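Local coordinates for acetaldehyde dehydrogenase (Acetylating) (Geobacillus thermoglucosidasius, PDB 5J78), which probably catalyses the reversible, NAD-dependent conversion of acetaldehyde and coenzyme A to acetyl-CoA, at residues M53-S56 / E57-I61. Sequence-based numbering, arbitrary orientation.
Sequences MTQS and EIDKI
Thr54 and Glu57 grip each other twice where helix 55-84 begins. The threonine hydroxyl, OG1, accepts from Glu57 N at 3.1 Å. In return, Glu57 OE1 takes the N-H of Thr54 at 2.8 Å, met on the anti side of the carboxylate and 30° out of its plane. Threonine suits the N-cap because its short branch carries an acceptor back to a first-turn N-H; a chi1 of 65° places OG1 near both the backbone N and the carbonyl carbon and points it at that amide. Glutamate suits the third helical position: its chain is long enough to reach back, and its negative charge probably interacts well with the helix dipole. The next amides are served by the main chain, Ile58 N by Thr54 O (2.9 Å), Asp59 N by Gln55 O and Lys60 N by Ser56 O.

Across the first turn, Gln55 NE2 gives a weak hydrogen bond to Asp59 OD1 (3.0 Å), four residues on, amide and carboxylate lying 27° apart. Each group has a stronger partner: Gln55 OE1 accepts from Thr112 N, and Asp59 OD1 forms a salt bridge with Lys156 of helix 143-156. Without the carboxylate, as with an alanine at Asp59, Lys156 would probably lose this counter-charge and the Gln55 amide one of its tethers.

On the apolar side, the extended Met53 chain lays SD against Ile61 CD1 (3.6 Å), while Ile58 and Ile61 pack on Leu50 of helix 28-51. This joins the two consecutive helices across their short connection, where Thr54 and Glu57 make a classic capping box.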
loop_
_atom_site.group_PDB
_atom_site.type_symbol
_atom_site.label_atom_id
_atom_site.label_comp_id
_atom_site.label_asym_id
_atom_site.label_seq_id
_atom_site.Cartn_x
_atom_site.Cartn_y
_atom_site.Cartn_z
ATOM N N MET A 53 -27.607 -23.017 21.158
ATOM C CA MET A 53 -28.778 -22.808 22.021
ATOM C C MET A 53 -30.119 -22.757 21.287
ATOM O O MET A 53 -30.183 -22.476 20.091
ATOM C CB MET A 53 -28.610 -21.514 22.823
ATOM C CG MET A 53 -27.406 -21.516 23.714
ATOM S SD MET A 53 -27.314 -19.997 24.694
ATOM C CE MET A 53 -25.852 -20.333 25.646
ATOM N N THR A 54 -31.195 -23.027 22.023
ATOM C CA THR A 54 -32.557 -22.849 21.512
ATOM C C THR A 54 -32.969 -21.384 21.403
ATOM O O THR A 54 -32.374 -20.501 22.033
ATOM C CB THR A 54 -33.598 -23.523 22.423
ATOM O OG1 THR A 54 -33.593 -22.864 23.689
ATOM C CG2 THR A 54 -33.303 -25.023 22.620
ATOM N N GLN A 55 -34.019 -21.145 20.623
ATOM C CA GLN A 55 -34.579 -19.825 20.459
ATOM C C GLN A 55 -34.909 -19.223 21.827
ATOM O O GLN A 55 -34.604 -18.063 22.102
ATOM C CB GLN A 55 -35.826 -19.893 19.581
ATOM C CG GLN A 55 -36.406 -18.531 19.203
ATOM C CD GLN A 55 -35.479 -17.743 18.293
ATOM O OE1 GLN A 55 -35.430 -17.978 17.087
ATOM N NE2 GLN A 55 -34.746 -16.796 18.868
ATOM N N SER A 56 -35.499 -20.029 22.699
ATOM C CA SER A 56 -35.920 -19.533 24.006
ATOM C C SER A 56 -34.707 -19.175 24.877
ATOM O O SER A 56 -34.759 -18.223 25.650
ATOM C CB SER A 56 -36.814 -20.561 24.712
ATOM O OG SER A 56 -36.457 -20.704 26.074
ATOM N N GLU A 57 -33.619 -19.921 24.732
ATOM C CA GLU A 57 -32.405 -19.649 25.490
ATOM C C GLU A 57 -31.761 -18.369 24.986
ATOM O O GLU A 57 -31.328 -17.526 25.780
ATOM C CB GLU A 57 -31.433 -20.818 25.398
ATOM C CG GLU A 57 -31.887 -22.049 26.159
ATOM C CD GLU A 57 -31.090 -23.303 25.810
ATOM O OE1 GLU A 57 -30.544 -23.394 24.693
ATOM O OE2 GLU A 57 -31.006 -24.211 26.665
ATOM N N ILE A 58 -31.724 -18.213 23.666
ATOM C CA ILE A 58 -31.281 -16.961 23.052
ATOM C C ILE A 58 -32.162 -15.809 23.513
ATOM O O ILE A 58 -31.651 -14.762 23.917
ATOM C CB ILE A 58 -31.298 -17.034 21.488
ATOM C CG1 ILE A 58 -30.289 -18.091 20.990
ATOM C CG2 ILE A 58 -31.018 -15.663 20.845
ATOM C CD1 ILE A 58 -28.832 -17.724 21.148
ATOM N N ASP A 59 -33.482 -15.980 23.440
ATOM C CA ASP A 59 -34.381 -14.884 23.774
ATOM C C ASP A 59 -34.263 -14.458 25.248
ATOM O O ASP A 59 -34.381 -13.275 25.550
ATOM C CB ASP A 59 -35.829 -15.245 23.451
ATOM C CG ASP A 59 -36.105 -15.293 21.942
ATOM O OD1 ASP A 59 -35.250 -14.864 21.136
ATOM O OD2 ASP A 59 -37.204 -15.733 21.568
ATOM N N LYS A 60 -34.016 -15.404 26.153
ATOM C CA LYS A 60 -33.777 -15.058 27.558
ATOM C C LYS A 60 -32.519 -14.192 27.724
ATOM O O LYS A 60 -32.519 -13.232 28.493
ATOM C CB LYS A 60 -33.646 -16.320 28.412
ATOM C CG LYS A 60 -34.973 -16.975 28.739
ATOM C CD LYS A 60 -34.778 -18.297 29.477
ATOM C CE LYS A 60 -36.090 -19.082 29.604
ATOM N NZ LYS A 60 -37.047 -18.506 30.599
ATOM N N ILE A 61 -31.448 -14.546 27.012
ATOM C CA ILE A 61 -30.224 -13.743 27.023
ATOM C C ILE A 61 -30.504 -12.319 26.517
ATOM O O ILE A 61 -30.110 -11.336 27.156
ATOM C CB ILE A 61 -29.117 -14.412 26.178
ATOM C CG1 ILE A 61 -28.719 -15.731 26.862
ATOM C CG2 ILE A 61 -27.895 -13.456 26.007
ATOM C CD1 ILE A 61 -27.895 -16.671 26.034
#